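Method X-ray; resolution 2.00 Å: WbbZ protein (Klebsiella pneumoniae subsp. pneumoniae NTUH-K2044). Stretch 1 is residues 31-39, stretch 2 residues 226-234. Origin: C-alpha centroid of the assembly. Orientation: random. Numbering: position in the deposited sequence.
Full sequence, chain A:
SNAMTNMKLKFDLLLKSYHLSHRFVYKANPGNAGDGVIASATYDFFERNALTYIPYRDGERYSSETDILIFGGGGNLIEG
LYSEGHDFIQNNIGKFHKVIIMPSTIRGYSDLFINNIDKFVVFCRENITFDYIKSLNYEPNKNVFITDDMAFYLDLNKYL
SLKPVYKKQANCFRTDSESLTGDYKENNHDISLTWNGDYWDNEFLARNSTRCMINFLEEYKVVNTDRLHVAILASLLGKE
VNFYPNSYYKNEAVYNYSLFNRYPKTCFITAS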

# COMPACT_ATOMS: atom_id res chain seq x y z
N GLY A 31 5.00 6.19 11.20
CA GLY A 31 4.70 4.87 11.72
C GLY A 31 4.20 3.96 10.61
O GLY A 31 4.48 4.17 9.44
N ASN A 32 3.45 2.94 11.03
CA ASN A 32 2.97 1.92 10.10
C ASN A 32 1.72 2.42 9.39
O ASN A 32 1.35 3.59 9.48
CB ASN A 32 2.76 0.59 10.83
CG ASN A 32 1.73 0.68 11.95
OD1 ASN A 32 0.71 1.37 11.84
ND2 ASN A 32 1.99 -0.04 13.03
N ALA A 33 1.05 1.53 8.66
CA ALA A 33 -0.11 1.91 7.87
C ALA A 33 -1.29 2.34 8.73
O ALA A 33 -2.17 3.06 8.24
CB ALA A 33 -0.52 0.77 6.94
N GLY A 34 -1.34 1.90 9.99
CA GLY A 34 -2.29 2.48 10.92
C GLY A 34 -2.11 3.98 11.06
O GLY A 34 -3.09 4.73 11.08
N ASP A 35 -0.86 4.43 11.13
CA ASP A 35 -0.59 5.86 11.20
C ASP A 35 -0.91 6.57 9.89
O ASP A 35 -1.17 7.78 9.91
CB ASP A 35 0.87 6.07 11.59
CG ASP A 35 1.13 5.71 13.03
OD1 ASP A 35 0.55 6.38 13.92
OD2 ASP A 35 1.87 4.73 13.29
N GLY A 36 -0.91 5.85 8.77
CA GLY A 36 -1.41 6.44 7.54
C GLY A 36 -2.91 6.66 7.56
O GLY A 36 -3.41 7.58 6.91
N VAL A 37 -3.64 5.82 8.28
CA VAL A 37 -5.08 6.03 8.44
C VAL A 37 -5.36 7.29 9.24
O VAL A 37 -6.27 8.06 8.91
CB VAL A 37 -5.73 4.79 9.09
CG1 VAL A 37 -7.22 5.00 9.25
CG2 VAL A 37 -5.43 3.54 8.27
N ILE A 38 -4.58 7.53 10.30
CA ILE A 38 -4.76 8.76 11.08
C ILE A 38 -4.51 9.98 10.20
O ILE A 38 -5.26 10.96 10.26
CB ILE A 38 -3.82 8.76 12.30
CG1 ILE A 38 -4.10 7.54 13.18
CG2 ILE A 38 -4.00 10.05 13.12
CD1 ILE A 38 -3.26 7.49 14.43
N ALA A 39 -3.49 9.92 9.35
CA ALA A 39 -3.18 11.05 8.49
C ALA A 39 -4.27 11.28 7.46
O ALA A 39 -4.70 12.41 7.24
CB ALA A 39 -1.82 10.86 7.83
N ASP A 226 -5.14 -7.53 16.78
CA ASP A 226 -4.61 -6.76 17.89
C ASP A 226 -4.02 -5.43 17.41
O ASP A 226 -3.20 -4.82 18.10
CB ASP A 226 -3.55 -7.56 18.66
CG ASP A 226 -2.31 -7.88 17.82
OD1 ASP A 226 -2.25 -7.48 16.65
OD2 ASP A 226 -1.39 -8.54 18.35
N ARG A 227 -4.41 -5.01 16.21
CA ARG A 227 -3.94 -3.78 15.59
C ARG A 227 -5.05 -2.75 15.66
O ARG A 227 -6.11 -2.94 15.05
CB ARG A 227 -3.53 -4.02 14.14
CG ARG A 227 -2.27 -4.86 13.96
CD ARG A 227 -1.04 -4.08 14.37
NE ARG A 227 0.17 -4.63 13.77
CZ ARG A 227 1.40 -4.17 14.01
NH1 ARG A 227 1.57 -3.15 14.86
NH2 ARG A 227 2.45 -4.72 13.42
N LEU A 228 -4.80 -1.65 16.37
CA LEU A 228 -5.86 -0.69 16.69
C LEU A 228 -6.60 -0.23 15.44
O LEU A 228 -7.84 -0.31 15.37
CB LEU A 228 -5.28 0.51 17.43
CG LEU A 228 -6.28 1.60 17.78
CD1 LEU A 228 -7.39 1.04 18.66
CD2 LEU A 228 -5.57 2.75 18.49
N HIS A 229 -5.87 0.24 14.44
CA HIS A 229 -6.56 0.86 13.31
C HIS A 229 -7.09 -0.15 12.30
O HIS A 229 -7.97 0.21 11.51
CB HIS A 229 -5.64 1.89 12.66
CG HIS A 229 -5.50 3.13 13.48
ND1 HIS A 229 -4.56 3.26 14.48
CD2 HIS A 229 -6.24 4.26 13.51
CE1 HIS A 229 -4.71 4.44 15.07
NE2 HIS A 229 -5.72 5.06 14.50
N VAL A 230 -6.63 -1.39 12.34
CA VAL A 230 -7.38 -2.46 11.69
C VAL A 230 -8.74 -2.62 12.36
O VAL A 230 -9.78 -2.68 11.70
CB VAL A 230 -6.59 -3.78 11.72
CG1 VAL A 230 -7.45 -4.92 11.19
CG2 VAL A 230 -5.31 -3.65 10.91
N ALA A 231 -8.75 -2.67 13.70
CA ALA A 231 -10.01 -2.78 14.42
C ALA A 231 -10.91 -1.59 14.15
O ALA A 231 -12.12 -1.75 13.96
CB ALA A 231 -9.74 -2.92 15.92
N ILE A 232 -10.34 -0.38 14.10
CA ILE A 232 -11.14 0.81 13.83
C ILE A 232 -11.71 0.75 12.41
O ILE A 232 -12.91 0.97 12.21
CB ILE A 232 -10.31 2.08 14.06
CG1 ILE A 232 -10.13 2.33 15.57
CG2 ILE A 232 -10.97 3.28 13.40
CD1 ILE A 232 -9.21 3.47 15.89
N LEU A 233 -10.87 0.46 11.42
CA LEU A 233 -11.34 0.39 10.04
C LEU A 233 -12.45 -0.64 9.89
O LEU A 233 -13.50 -0.36 9.30
CB LEU A 233 -10.18 0.06 9.10
CG LEU A 233 -9.17 1.15 8.75
CD1 LEU A 233 -8.13 0.59 7.80
CD2 LEU A 233 -9.87 2.36 8.15
N ALA A 234 -12.23 -1.85 10.41
CA ALA A 234 -13.25 -2.88 10.33
C ALA A 234 -14.53 -2.47 11.06
O ALA A 234 -15.63 -2.82 10.62
CB ALA A 234 -12.71 -4.20 10.89

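The two stretches meet through a small van der Waals contact between the N-terminal parts of two helices, including their N-cap residues, centred on His229 packed against a glycine-bearing helix face, with no hydrogen bond crossing between them. The total surface buried, both sides summed, is 281 Å², and His229 contributes the largest share, 84 Å². The helix axes approach to 9.2 Å with their N-to-C directions 51° apart, and the residues that touch are at least 191 positions apart in sequence, so this is a tertiary contact.

The backbones come nearest at Gly34 and His229, whose CA atoms lie 5.2 Å apart. Gly34 has no side chain, and its backbone meets the imidazole directly: Gly34 O sits over one face of the ring, 3.8 Å from His229 CG. A CB built on Gly34 would point toward stretch 2 and come within 3.5 Å of His229 CB, a close approach without a clash; the clash would be with Asn32 OD1 in its own stretch, 3.0 Å from that CB, so glycine suits a place beside the atom that caps the helix. Gly34 O also accepts from Ile38 N within its own helix, at 3.3 Å.

With chi1 at -74° (m) and chi2 at 87°, the His229 ring extends along the first helix to Val37 and Ile38. Ile38 CG1 lies 3.2 Å from His229 NE2, a tight contact; the CA-to-CB bond of Ile38 points sideways, but its m,t rotamer brings the end of the side chain nearer. NE2 is not left unsatisfied, since it is hydrogen-bonded elsewhere in the structure. Val37 points toward stretch 2 and loses 57 Å² to it. Its CG1 is 4.4 Å from His229 CD2 and 3.9 Å from Leu233 CD2, the latter an apolar contact. Leu233, one turn after His229 and also pointing toward the other helix, thus extends the buried packing with a branched aliphatic side chain suited to meeting valine.

Toward the helix starts the contact becomes polar in composition. Asn32 and Arg227 both occupy N-cap positions and both point toward the opposite stretch; Asn32 ND2 lies 3.6 Å from Arg227 NH1, oblique to the guanidinium. Two nitrogen donors at this distance are in contact without bonding. Asn32 suits its place through its own helix: in the p rotamer (chi1 60°), its OD1 accepts from Gly34 N at 2.8 Å, a capping bond that is weak at 125°. The same turn is tied back by a weak bond from Asn32 N to Asp35 OD2, at 3.3 Å and 123°.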